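Local coordinates for superoxide dismutase [Mn/Fe] (PDB 1UER), which converts superoxide radicals into oxygen and hydrogen peroxide by alternately reducing and oxidising a single iron or manganese ion bound in each subunit of a homodimer, at residues Asp13-Val18 against Phe81-Gly86; Leu72-Tyr77 against Ser121-Leu126; Asp98-Ser103 against Asn131-Ile136; Leu154-Trp159 against Asp177-Val182. All coordinates share one frame; numbering follows the deposited sequence.

Contact 1. Residues Asp13-Val18 against Phe81-Gly86; sequences DALAPV and FRPGKG
Leu-15 reaches across to Phe-81 and Pro-83 and so joins two loops at the open end of the N-terminal alpha-hairpin domain: residues 13-18 lead into helix 21-42, and residues 81-86 follow helix 62-79. A type I beta turn from Asp-13 to Ala-16, closed by the bond from Ala-16 N to Asp-13 O, presents Ala-14 and Leu-15 to the other loop.

The Leu-15 side chain can be followed outward. Its CB leaves the turn alongside the facing loop rather than straight at it, and with CG anti to the carbonyl carbon (chi1 -54°) the branched end swings inward. There the fork straddles one atom: CD1 lies 3.8 Å from Phe-81 CB and CD2 lies 3.9 Å from the same Phe-81 CB. CD1 goes on to meet the ring carbon CD2 of Phe-81 obliquely, while CD2 of Leu-15 continues past the backbone N of Arg-82 to Pro-83 CD, 4.2 Å away. A forked aliphatic chain suits this place, since its two methyls flank Phe-81 CB and still extend to different neighbours.

Phe-81 offers mainly its CB here; its ring leads away into the interior, where it packs edge-to-face with Tyr-77 and touches Leu-178. Arg-82 turns its side chain from the contact, and its NH1 bonds to Phe-81 O at 2.9 Å, with the acceptor nearly in the guanidinium plane, and also to Thr-79 O.

Toward the surface, the compact pair Ala-14 and Pro-83 closes the contact. The Ala-14 methyl faces Pro-83 CG, and the carbonyl oxygen Ala-14 O rests 3.5 Å from Pro-83 CB.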
loop_
_atom_site.group_PDB
_atom_site.type_symbol
_atom_site.label_atom_id
_atom_site.label_comp_id
_atom_site.label_asym_id
_atom_site.label_seq_id
_atom_site.Cartn_x
_atom_site.Cartn_y
_atom_site.Cartn_z
ATOM N N ASP A 13 13.515 7.843 19.302
ATOM C CA ASP A 13 12.226 8.074 19.954
ATOM C C ASP A 13 11.823 9.568 19.934
ATOM O O ASP A 13 10.795 9.941 20.497
ATOM C CB ASP A 13 12.260 7.567 21.418
ATOM C CG ASP A 13 13.289 8.315 22.296
ATOM O OD1 ASP A 13 14.185 9.006 21.776
ATOM O OD2 ASP A 13 13.211 8.215 23.548
ATOM N N ALA A 14 12.624 10.414 19.287
ATOM C CA ALA A 14 12.371 11.865 19.242
ATOM C C ALA A 14 11.050 12.328 18.608
ATOM O O ALA A 14 10.554 13.396 18.960
ATOM C CB ALA A 14 13.534 12.574 18.542
ATOM N N LEU A 15 10.477 11.535 17.703
ATOM C CA LEU A 15 9.215 11.930 17.047
ATOM C C LEU A 15 7.951 11.296 17.673
ATOM O O LEU A 15 6.826 11.510 17.208
ATOM C CB LEU A 15 9.304 11.581 15.552
ATOM C CG LEU A 15 10.547 12.166 14.855
ATOM C CD1 LEU A 15 10.539 11.820 13.330
ATOM C CD2 LEU A 15 10.532 13.678 15.020
ATOM N N ALA A 16 8.147 10.509 18.725
ATOM C CA ALA A 16 7.025 9.852 19.391
ATOM C C ALA A 16 6.173 10.931 20.061
ATOM O O ALA A 16 6.684 11.857 20.679
ATOM C CB ALA A 16 7.535 8.816 20.405
ATOM N N PRO A 17 4.860 10.746 20.064
ATOM C CA PRO A 17 4.086 9.627 19.527
ATOM C C PRO A 17 3.632 9.673 18.077
ATOM O O PRO A 17 2.963 8.725 17.623
ATOM C CB PRO A 17 2.876 9.603 20.444
ATOM C CG PRO A 17 2.613 11.096 20.652
ATOM C CD PRO A 17 3.980 11.779 20.642
ATOM N N VAL A 18 3.939 10.746 17.354
ATOM C CA VAL A 18 3.468 10.846 15.966
ATOM C C VAL A 18 4.111 9.763 15.104
ATOM O O VAL A 18 3.454 9.181 14.252
ATOM C CB VAL A 18 3.714 12.254 15.371
ATOM C CG1 VAL A 18 3.167 12.304 13.950
ATOM C CG2 VAL A 18 2.987 13.326 16.226
ATOM N N PHE A 81 11.672 16.309 9.749
ATOM C CA PHE A 81 10.972 16.342 11.044
ATOM C C PHE A 81 11.879 16.618 12.230
ATOM O O PHE A 81 13.047 16.218 12.235
ATOM C CB PHE A 81 10.284 14.999 11.330
ATOM C CG PHE A 81 9.226 14.602 10.317
ATOM C CD1 PHE A 81 8.173 15.437 10.017
ATOM C CD2 PHE A 81 9.267 13.340 9.726
ATOM C CE1 PHE A 81 7.153 15.033 9.139
ATOM C CE2 PHE A 81 8.273 12.927 8.853
ATOM C CZ PHE A 81 7.206 13.773 8.555
ATOM N N ARG A 82 11.311 17.262 13.252
ATOM C CA ARG A 82 12.059 17.525 14.467
ATOM C C ARG A 82 11.090 17.789 15.617
ATOM O O ARG A 82 9.997 18.292 15.399
ATOM C CB ARG A 82 12.941 18.780 14.330
ATOM C CG ARG A 82 14.137 18.685 13.411
ATOM C CD ARG A 82 15.243 17.733 13.866
ATOM N NE ARG A 82 16.443 18.008 13.081
ATOM C CZ ARG A 82 16.573 17.666 11.810
ATOM N NH1 ARG A 82 15.577 17.025 11.190
ATOM N NH2 ARG A 82 17.662 18.042 11.138
ATOM N N PRO A 83 11.469 17.406 16.848
ATOM C CA PRO A 83 10.621 17.662 18.017
ATOM C C PRO A 83 10.781 19.153 18.325
ATOM O O PRO A 83 11.785 19.791 17.906
ATOM C CB PRO A 83 11.247 16.803 19.121
ATOM C CG PRO A 83 12.728 16.666 18.700
ATOM C CD PRO A 83 12.680 16.626 17.180
ATOM N N GLY A 84 9.812 19.710 19.050
ATOM C CA GLY A 84 9.857 21.109 19.450
ATOM C C GLY A 84 9.801 22.119 18.320
ATOM O O GLY A 84 10.261 23.246 18.494
ATOM N N LYS A 85 9.241 21.736 17.170
ATOM C CA LYS A 85 9.150 22.649 16.024
ATOM C C LYS A 85 7.686 22.794 15.596
ATOM O O LYS A 85 6.866 23.241 16.396
ATOM C CB LYS A 85 9.999 22.134 14.851
ATOM C CG LYS A 85 11.458 21.995 15.225
ATOM C CD LYS A 85 12.027 23.318 15.670
ATOM C CE LYS A 85 13.556 23.250 15.743
ATOM N NZ LYS A 85 14.150 24.237 14.793
ATOM N N GLY A 86 7.353 22.436 14.356
ATOM C CA GLY A 86 5.970 22.567 13.912
ATOM C C GLY A 86 5.630 24.029 13.647
ATOM O O GLY A 86 6.495 24.798 13.221
#

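Contact 2. Residues Leu72-Tyr77 against Ser121-Leu126; sequences LNHNLY and SGWVWL. With FE (Fe (III) ion), chain E.
Trp-123 brings aromatic packing to helix 62-79. The edge of its six-membered ring points at the face of the His-74 imidazole in a T-shaped pair, planes at 88°, with Trp-123 CZ2 3.6 Å from His-74 CE1. The same ring turns its edge to the face of Tyr-77 in an offset edge-to-face pair; chi1 of 179° puts Tyr-77 CB, CG and CD1 against Trp-123 CZ3 and CH2.

Over one face of Trp-123 lies Asn-73. Its CB makes a CH-pi contact 3.6 Å from the six-membered-ring centroid, and its amide stacks on the indole. A flat indole suits this place, offering its edge to two rings and a face to an amide at once.

Polar bonds fix these flat groups. Trp-125 NE1 gives Asn-73 OD1 a weak, bent bond of 3.1 Å; that oxygen also accepts from Asn-144, and Asn-73 ND2 donates to Gly-143 O. Trp-123 NE1 bonds to Gln-70 OE1. His-74 ND1 bonds to Gln-70 O, which helps hold the imidazole with NE2 on iron at 2.2 Å.

Leu-76 packs CD1 against Trp-125 CH2. Helix 62-79 thus packs through Trp-123 and Trp-125 on central strand 122-128, segment axes 11.1 Å apart, between strands 134-140 and 151-157.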
loop_
_atom_site.group_PDB
_atom_site.type_symbol
_atom_site.label_atom_id
_atom_site.label_comp_id
_atom_site.label_asym_id
_atom_site.label_seq_id
_atom_site.Cartn_x
_atom_site.Cartn_y
_atom_site.Cartn_z
ATOM N N LEU A 72 15.037 8.137 -1.991
ATOM C CA LEU A 72 14.973 9.602 -1.957
ATOM C C LEU A 72 13.787 10.090 -1.125
ATOM O O LEU A 72 13.944 10.957 -0.271
ATOM C CB LEU A 72 14.877 10.193 -3.380
ATOM C CG LEU A 72 14.771 11.723 -3.489
ATOM C CD1 LEU A 72 15.924 12.396 -2.733
ATOM C CD2 LEU A 72 14.669 12.128 -4.962
ATOM N N ASN A 73 12.605 9.507 -1.349
ATOM C CA ASN A 73 11.424 9.910 -0.588
ATOM C C ASN A 73 11.706 9.816 0.922
ATOM O O ASN A 73 11.427 10.764 1.656
ATOM C CB ASN A 73 10.251 8.978 -0.896
ATOM C CG ASN A 73 9.527 9.348 -2.155
ATOM O OD1 ASN A 73 9.419 10.530 -2.485
ATOM N ND2 ASN A 73 8.974 8.342 -2.853
ATOM N N HIS A 74 12.232 8.671 1.374
ATOM C CA HIS A 74 12.487 8.501 2.808
ATOM C C HIS A 74 13.603 9.391 3.362
ATOM O O HIS A 74 13.516 9.868 4.500
ATOM C CB HIS A 74 12.737 7.024 3.122
ATOM C CG HIS A 74 11.500 6.200 3.059
ATOM N ND1 HIS A 74 11.059 5.621 1.890
ATOM C CD2 HIS A 74 10.604 5.850 4.018
ATOM C CE1 HIS A 74 9.947 4.945 2.130
ATOM N NE2 HIS A 74 9.650 5.070 3.407
ATOM N N ASN A 75 14.632 9.667 2.561
ATOM C CA ASN A 75 15.699 10.547 3.060
ATOM C C ASN A 75 15.079 11.932 3.328
ATOM O O ASN A 75 15.358 12.556 4.355
ATOM C CB ASN A 75 16.831 10.675 2.037
ATOM C CG ASN A 75 17.601 9.376 1.854
ATOM O OD1 ASN A 75 17.477 8.445 2.664
ATOM N ND2 ASN A 75 18.404 9.308 0.793
ATOM N N LEU A 76 14.231 12.384 2.422
ATOM C CA LEU A 76 13.583 13.684 2.593
ATOM C C LEU A 76 12.599 13.649 3.758
ATOM O O LEU A 76 12.513 14.581 4.556
ATOM C CB LEU A 76 12.884 14.070 1.313
ATOM C CG LEU A 76 13.876 14.395 0.187
ATOM C CD1 LEU A 76 13.095 14.304 -1.136
ATOM C CD2 LEU A 76 14.516 15.815 0.348
ATOM N N TYR A 77 11.856 12.560 3.850
ATOM C CA TYR A 77 10.861 12.363 4.905
ATOM C C TYR A 77 11.464 12.415 6.305
ATOM O O TYR A 77 11.037 13.194 7.136
ATOM C CB TYR A 77 10.205 11.014 4.673
ATOM C CG TYR A 77 9.161 10.607 5.670
ATOM C CD1 TYR A 77 7.875 11.149 5.627
ATOM C CD2 TYR A 77 9.419 9.593 6.570
ATOM C CE1 TYR A 77 6.846 10.661 6.463
ATOM C CE2 TYR A 77 8.416 9.095 7.403
ATOM C CZ TYR A 77 7.133 9.622 7.338
ATOM O OH TYR A 77 6.110 9.063 8.081
ATOM N N SER A 121 -0.891 2.620 -1.843
ATOM C CA SER A 121 0.349 3.156 -1.247
ATOM C C SER A 121 0.828 4.378 -2.033
ATOM O O SER A 121 0.592 4.472 -3.236
ATOM C CB SER A 121 1.482 2.119 -1.314
ATOM O OG SER A 121 1.111 0.878 -0.690
ATOM N N GLY A 122 1.541 5.279 -1.364
ATOM C CA GLY A 122 2.058 6.440 -2.073
ATOM C C GLY A 122 2.470 7.564 -1.160
ATOM O O GLY A 122 2.567 7.376 0.058
ATOM N N TRP A 123 2.717 8.724 -1.780
ATOM C CA TRP A 123 3.179 9.932 -1.086
ATOM C C TRP A 123 2.398 11.171 -1.507
ATOM O O TRP A 123 1.974 11.250 -2.669
ATOM C CB TRP A 123 4.651 10.196 -1.464
ATOM C CG TRP A 123 5.602 9.157 -0.935
ATOM C CD1 TRP A 123 5.792 7.896 -1.408
ATOM C CD2 TRP A 123 6.430 9.287 0.218
ATOM N NE1 TRP A 123 6.685 7.217 -0.612
ATOM C CE2 TRP A 123 7.090 8.054 0.398
ATOM C CE3 TRP A 123 6.678 10.341 1.135
ATOM C CZ2 TRP A 123 7.971 7.833 1.443
ATOM C CZ3 TRP A 123 7.563 10.113 2.171
ATOM C CH2 TRP A 123 8.198 8.861 2.314
ATOM N N VAL A 124 2.187 12.111 -0.586
ATOM C CA VAL A 124 1.617 13.396 -0.983
ATOM C C VAL A 124 2.795 14.400 -0.828
ATOM O O VAL A 124 3.431 14.507 0.237
ATOM C CB VAL A 124 0.362 13.860 -0.167
ATOM C CG1 VAL A 124 0.617 13.834 1.325
ATOM C CG2 VAL A 124 -0.034 15.248 -0.656
ATOM N N TRP A 125 3.067 15.125 -1.903
ATOM C CA TRP A 125 4.205 16.047 -1.936
ATOM C C TRP A 125 3.844 17.495 -2.230
ATOM O O TRP A 125 3.000 17.760 -3.110
ATOM C CB TRP A 125 5.169 15.597 -3.067
ATOM C CG TRP A 125 6.129 14.533 -2.716
ATOM C CD1 TRP A 125 6.038 13.183 -2.992
ATOM C CD2 TRP A 125 7.267 14.696 -1.880
ATOM N NE1 TRP A 125 7.052 12.509 -2.354
ATOM C CE2 TRP A 125 7.820 13.411 -1.664
ATOM C CE3 TRP A 125 7.869 15.809 -1.286
ATOM C CZ2 TRP A 125 8.953 13.213 -0.869
ATOM C CZ3 TRP A 125 8.982 15.615 -0.495
ATOM C CH2 TRP A 125 9.513 14.321 -0.292
ATOM N N LEU A 126 4.484 18.413 -1.500
ATOM C CA LEU A 126 4.382 19.843 -1.793
ATOM C C LEU A 126 5.659 20.011 -2.644
ATOM O O LEU A 126 6.771 19.640 -2.195
ATOM C CB LEU A 126 4.515 20.699 -0.524
ATOM C CG LEU A 126 4.676 22.197 -0.830
ATOM C CD1 LEU A 126 3.426 22.794 -1.505
ATOM C CD2 LEU A 126 4.967 22.920 0.478
HETATM FE FE FE E . 7.614 4.507 3.916
HETATM O O HOH W 1 6.849 4.318 2.035
#

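Contact 3. Residues Asp98-Ser103 against Asn131-Ile136; sequences DKQFGS and NGKLSI
Gln-100, near the C-terminal end of helix 91-101, hooks its amide over the beginning of strand 134-140. Before that strand, Gly-132 has positive phi and helps the chain turn; its carbonyl accepts a bond from Tyr-191. Lys-133 follows, its aliphatic part crossing the glutamine at about a right angle, with Lys-133 CG 3.9 Å from Gln-100 NE2. A long, flexible chain suits this exposed position.

At Leu-134 the strand begins, and its backbone N donates to Gln-100 OE1 in a short, nearly straight bond of 2.6 Å (170° at the hydrogen). The donor is tilted 29° from the carbonyl plane. A bend at chi2 (-137°) helps place the glutamine amide for this bond. The Leu-134 side chain turns inward, and its CB meets the edge of the Phe-101 ring at Phe-101 CE2, 4.0 Å away.

Ser-135 faces the other way and bonds to Glu-137. Ile-136 starts alongside the helix, and its long branch brings CD1 to 3.8 Å from Phe-101 CE1, an oblique apolar contact.

Phe-101, at the end of helix 91-101, packs between helix 104-117, where it meets Phe-107 and Glu-110, and strand 134-140, an outer strand of the chain's antiparallel sheet next to strand 122-128.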
loop_
_atom_site.group_PDB
_atom_site.type_symbol
_atom_site.label_atom_id
_atom_site.label_comp_id
_atom_site.label_asym_id
_atom_site.label_seq_id
_atom_site.Cartn_x
_atom_site.Cartn_y
_atom_site.Cartn_z
ATOM N N ASP A 98 0.699 31.432 1.259
ATOM C CA ASP A 98 -0.443 32.336 1.446
ATOM C C ASP A 98 -0.982 32.816 0.100
ATOM O O ASP A 98 -2.202 32.891 -0.112
ATOM C CB ASP A 98 -0.037 33.575 2.262
ATOM C CG ASP A 98 0.016 33.320 3.751
ATOM O OD1 ASP A 98 -0.435 32.240 4.206
ATOM O OD2 ASP A 98 0.519 34.211 4.487
ATOM N N LYS A 99 -0.075 33.170 -0.809
ATOM C CA LYS A 99 -0.484 33.652 -2.117
ATOM C C LYS A 99 -1.147 32.606 -2.998
ATOM O O LYS A 99 -2.112 32.910 -3.712
ATOM C CB LYS A 99 0.714 34.251 -2.872
ATOM C CG LYS A 99 0.375 35.496 -3.681
ATOM C CD LYS A 99 0.884 35.364 -5.099
ATOM C CE LYS A 99 2.039 36.306 -5.362
ATOM N NZ LYS A 99 1.587 37.538 -6.096
ATOM N N GLN A 100 -0.632 31.379 -2.977
ATOM C CA GLN A 100 -1.189 30.335 -3.823
ATOM C C GLN A 100 -2.383 29.578 -3.238
ATOM O O GLN A 100 -3.269 29.148 -3.983
ATOM C CB GLN A 100 -0.087 29.345 -4.202
ATOM C CG GLN A 100 1.061 29.995 -4.952
ATOM C CD GLN A 100 1.489 29.148 -6.113
ATOM O OE1 GLN A 100 2.641 28.761 -6.208
ATOM N NE2 GLN A 100 0.530 28.824 -7.006
ATOM N N PHE A 101 -2.410 29.413 -1.922
ATOM C CA PHE A 101 -3.498 28.677 -1.261
ATOM C C PHE A 101 -4.400 29.540 -0.382
ATOM O O PHE A 101 -5.383 29.045 0.183
ATOM C CB PHE A 101 -2.916 27.524 -0.422
ATOM C CG PHE A 101 -2.113 26.536 -1.231
ATOM C CD1 PHE A 101 -2.744 25.479 -1.874
ATOM C CD2 PHE A 101 -0.734 26.689 -1.384
ATOM C CE1 PHE A 101 -2.027 24.594 -2.661
ATOM C CE2 PHE A 101 -0.000 25.806 -2.171
ATOM C CZ PHE A 101 -0.646 24.757 -2.817
ATOM N N GLY A 102 -4.071 30.826 -0.270
ATOM C CA GLY A 102 -4.876 31.721 0.546
ATOM C C GLY A 102 -4.382 31.859 1.974
ATOM O O GLY A 102 -4.274 32.969 2.499
ATOM N N SER A 103 -4.090 30.741 2.627
ATOM C CA SER A 103 -3.631 30.776 4.008
ATOM C C SER A 103 -2.994 29.421 4.338
ATOM O O SER A 103 -3.219 28.441 3.628
ATOM C CB SER A 103 -4.815 31.007 4.938
ATOM O OG SER A 103 -5.684 29.885 4.903
ATOM N N ASN A 131 10.232 28.693 -10.981
ATOM C CA ASN A 131 9.887 30.053 -10.606
ATOM C C ASN A 131 9.238 30.152 -9.243
ATOM O O ASN A 131 8.759 31.225 -8.846
ATOM C CB ASN A 131 9.010 30.690 -11.681
ATOM C CG ASN A 131 9.759 30.863 -12.970
ATOM O OD1 ASN A 131 9.332 30.398 -14.032
ATOM N ND2 ASN A 131 10.905 31.520 -12.887
ATOM N N GLY A 132 9.229 29.025 -8.521
ATOM C CA GLY A 132 8.676 29.011 -7.178
ATOM C C GLY A 132 7.198 28.709 -7.090
ATOM O O GLY A 132 6.601 28.875 -6.028
ATOM N N LYS A 133 6.602 28.295 -8.203
ATOM C CA LYS A 133 5.181 27.965 -8.204
ATOM C C LYS A 133 5.016 26.647 -7.461
ATOM O O LYS A 133 5.689 25.656 -7.786
ATOM C CB LYS A 133 4.650 27.810 -9.629
ATOM C CG LYS A 133 3.144 27.656 -9.669
ATOM C CD LYS A 133 2.601 27.840 -11.085
ATOM C CE LYS A 133 1.302 27.088 -11.238
ATOM N NZ LYS A 133 0.254 27.684 -10.379
ATOM N N LEU A 134 4.117 26.664 -6.472
ATOM C CA LEU A 134 3.830 25.508 -5.625
ATOM C C LEU A 134 2.728 24.628 -6.176
ATOM O O LEU A 134 1.816 25.092 -6.866
ATOM C CB LEU A 134 3.410 25.973 -4.238
ATOM C CG LEU A 134 4.430 26.819 -3.477
ATOM C CD1 LEU A 134 3.802 27.366 -2.207
ATOM C CD2 LEU A 134 5.650 25.968 -3.169
ATOM N N SER A 135 2.789 23.346 -5.835
ATOM C CA SER A 135 1.757 22.407 -6.271
ATOM C C SER A 135 1.714 21.277 -5.276
ATOM O O SER A 135 2.682 21.041 -4.571
ATOM C CB SER A 135 2.078 21.824 -7.637
ATOM O OG SER A 135 3.328 21.152 -7.647
ATOM N N ILE A 136 0.566 20.616 -5.217
ATOM C CA ILE A 136 0.395 19.462 -4.342
ATOM C C ILE A 136 0.330 18.310 -5.332
ATOM O O ILE A 136 -0.529 18.297 -6.230
ATOM C CB ILE A 136 -0.911 19.532 -3.549
ATOM C CG1 ILE A 136 -0.849 20.688 -2.553
ATOM C CG2 ILE A 136 -1.138 18.194 -2.829
ATOM C CD1 ILE A 136 -2.117 20.881 -1.746
#

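Contact 4. Residues Leu154-Trp159 against Asp177-Val182; sequences LGFDVW and DLWSIV. With FE (Fe (III) ion), chain E.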
loop_
_atom_site.group_PDB
_atom_site.type_symbol
_atom_site.label_atom_id
_atom_site.label_comp_id
_atom_site.label_asym_id
_atom_site.label_seq_id
_atom_site.Cartn_x
_atom_site.Cartn_y
_atom_site.Cartn_z
ATOM N N LEU A 154 8.079 19.077 0.790
ATOM C CA LEU A 154 7.510 18.449 1.991
ATOM C C LEU A 154 6.753 17.216 1.544
ATOM O O LEU A 154 5.868 17.319 0.696
ATOM C CB LEU A 154 6.523 19.405 2.646
ATOM C CG LEU A 154 5.814 18.819 3.863
ATOM C CD1 LEU A 154 6.786 18.723 5.009
ATOM C CD2 LEU A 154 4.656 19.735 4.260
ATOM N N GLY A 155 7.078 16.054 2.103
ATOM C CA GLY A 155 6.374 14.867 1.641
ATOM C C GLY A 155 5.895 13.998 2.778
ATOM O O GLY A 155 6.651 13.704 3.696
ATOM N N PHE A 156 4.638 13.569 2.697
ATOM C CA PHE A 156 4.039 12.703 3.715
ATOM C C PHE A 156 3.834 11.326 3.108
ATOM O O PHE A 156 3.295 11.185 2.004
ATOM C CB PHE A 156 2.694 13.279 4.169
ATOM C CG PHE A 156 2.808 14.527 5.039
ATOM C CD1 PHE A 156 4.065 14.971 5.496
ATOM C CD2 PHE A 156 1.658 15.258 5.393
ATOM C CE1 PHE A 156 4.181 16.148 6.305
ATOM C CE2 PHE A 156 1.755 16.436 6.202
ATOM C CZ PHE A 156 3.029 16.867 6.650
ATOM N N ASP A 157 4.285 10.317 3.839
ATOM C CA ASP A 157 4.225 8.920 3.427
ATOM C C ASP A 157 2.864 8.366 3.799
ATOM O O ASP A 157 2.499 8.397 4.980
ATOM C CB ASP A 157 5.313 8.152 4.179
ATOM C CG ASP A 157 5.539 6.750 3.668
ATOM O OD1 ASP A 157 4.837 6.302 2.756
ATOM O OD2 ASP A 157 6.458 6.090 4.201
ATOM N N VAL A 158 2.106 7.885 2.813
ATOM C CA VAL A 158 0.816 7.304 3.123
ATOM C C VAL A 158 0.812 5.791 2.892
ATOM O O VAL A 158 -0.245 5.155 2.914
ATOM C CB VAL A 158 -0.404 8.024 2.438
ATOM C CG1 VAL A 158 -0.473 9.524 2.917
ATOM C CG2 VAL A 158 -0.298 7.968 0.935
ATOM N N TRP A 159 1.997 5.205 2.669
ATOM C CA TRP A 159 2.083 3.728 2.668
ATOM C C TRP A 159 1.627 3.363 4.086
ATOM O O TRP A 159 2.000 4.045 5.051
ATOM C CB TRP A 159 3.517 3.278 2.493
ATOM C CG TRP A 159 3.985 3.337 1.056
ATOM C CD1 TRP A 159 4.130 4.446 0.255
ATOM C CD2 TRP A 159 4.485 2.224 0.315
ATOM N NE1 TRP A 159 4.719 4.067 -0.956
ATOM C CE2 TRP A 159 4.942 2.709 -0.931
ATOM C CE3 TRP A 159 4.596 0.851 0.595
ATOM C CZ2 TRP A 159 5.500 1.865 -1.903
ATOM C CZ3 TRP A 159 5.172 -0.002 -0.385
ATOM C CH2 TRP A 159 5.613 0.533 -1.619
ATOM N N ASP A 177 -1.646 14.975 12.483
ATOM C CA ASP A 177 -0.626 15.058 13.533
ATOM C C ASP A 177 0.781 15.356 12.961
ATOM O O ASP A 177 1.647 15.899 13.650
ATOM C CB ASP A 177 -0.532 13.739 14.330
ATOM C CG ASP A 177 -1.717 13.530 15.252
ATOM O OD1 ASP A 177 -2.460 14.511 15.470
ATOM O OD2 ASP A 177 -1.904 12.385 15.755
ATOM N N LEU A 178 1.038 14.968 11.720
ATOM C CA LEU A 178 2.367 15.198 11.179
ATOM C C LEU A 178 2.754 16.680 11.156
ATOM O O LEU A 178 3.950 17.007 11.252
ATOM C CB LEU A 178 2.476 14.660 9.753
ATOM C CG LEU A 178 2.648 13.138 9.616
ATOM C CD1 LEU A 178 2.569 12.835 8.100
ATOM C CD2 LEU A 178 3.970 12.655 10.178
ATOM N N TRP A 179 1.770 17.575 11.056
ATOM C CA TRP A 179 2.123 18.999 10.981
ATOM C C TRP A 179 2.884 19.441 12.214
ATOM O O TRP A 179 3.747 20.333 12.160
ATOM C CB TRP A 179 0.868 19.866 10.812
ATOM C CG TRP A 179 0.137 19.570 9.535
ATOM C CD1 TRP A 179 -1.024 18.859 9.410
ATOM C CD2 TRP A 179 0.544 19.905 8.201
ATOM N NE1 TRP A 179 -1.368 18.722 8.088
ATOM C CE2 TRP A 179 -0.421 19.354 7.319
ATOM C CE3 TRP A 179 1.627 20.612 7.662
ATOM C CZ2 TRP A 179 -0.334 19.486 5.931
ATOM C CZ3 TRP A 179 1.715 20.735 6.302
ATOM C CH2 TRP A 179 0.737 20.173 5.436
ATOM N N SER A 180 2.598 18.797 13.326
ATOM C CA SER A 180 3.226 19.176 14.563
ATOM C C SER A 180 4.696 18.845 14.699
ATOM O O SER A 180 5.341 19.366 15.620
ATOM C CB SER A 180 2.443 18.607 15.741
ATOM O OG SER A 180 2.701 17.256 15.960
ATOM N N ILE A 181 5.231 18.008 13.808
ATOM C CA ILE A 181 6.651 17.657 13.874
ATOM C C ILE A 181 7.433 18.130 12.659
ATOM O O ILE A 181 8.639 17.841 12.528
ATOM C CB ILE A 181 6.882 16.145 14.071
ATOM C CG1 ILE A 181 6.089 15.325 13.050
ATOM C CG2 ILE A 181 6.448 15.753 15.460
ATOM C CD1 ILE A 181 6.583 13.893 12.946
ATOM N N VAL A 182 6.766 18.889 11.801
ATOM C CA VAL A 182 7.445 19.428 10.622
ATOM C C VAL A 182 8.405 20.561 11.061
ATOM O O VAL A 182 8.024 21.458 11.812
ATOM C CB VAL A 182 6.437 20.021 9.616
ATOM C CG1 VAL A 182 7.180 20.839 8.547
ATOM C CG2 VAL A 182 5.621 18.909 8.948
HETATM FE FE FE E . 7.614 4.507 3.916
HETATM O O HOH W 1 6.849 4.318 2.035
#
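Phe-156 lays one ring face under the CD1 methyl of Leu-178, a CH-pi contact in which that methyl sits 3.7 Å from the ring centroid and 18° off the ring normal. The two side chains approach from opposite directions, and the leucine's CB reaches the far end of the ring at Phe-156 CZ. Leucine suits the spot because one methyl can settle on the aromatic face while its CB rests by CZ.

The ring's edge is occupied too. Phe-156 CE2 comes over the face of Trp-179, 3.7 Å from Trp-179 CZ2, in an edge-to-face pair with planes at 68°. Val-182 CG2 lies close to the phenyl plane, 4.0 Å from Phe-156 CZ. Two residues earlier on the same strand, Leu-154 has CG anti to the backbone N (chi1 177°), which carries its fork to where CD2 touches Trp-179 CZ3 at 3.7 Å and CD1 meets both methyls of Val-182. The buried indole N-H of Trp-179 is satisfied by Asn-112, while Lys-108 makes a cation-pi contact with the indole.

Directly after Phe-156, Asp-157 turns its carboxylate away toward the metal. OD2 binds iron at 2.0 Å, alongside His-27, His-74, His-161 and a water. OD1 accepts from Trp-159 N at 3.0 Å, the N-H coming from above the carboxylate plane to form an Asx turn, and receives a weak bond from the metal-bound water. The packing between the segments is wholly apolar, with no hydrogen bond across; the split roles of the carboxylate oxygens are consistent with a ligand steadied by its own backbone, whose second oxygen probably helps to place the water.

Overall arrangement
Contacts 2 and 4 form the centre, about 9 Å apart between centres; strands 122-128 and 151-157 are neighbours in the antiparallel sheet, and the two contacts share iron and its water. Contact 3 lies on the other outer strand, 134-140, its centre about 19 Å from that of contact 2 and away from the metal. Contact 1 is about 11 Å from contact 4 between centres, and backbone hydrogen bonds join residues 81-86 to 177-182. Along the chain contact 2 crosses both contacts 1 and 3, while contact 4 follows all three. Contact 2 joins the alpha-hairpin domain to the C-terminal domain, so the metal site, with ligands from both, depends on their assembly.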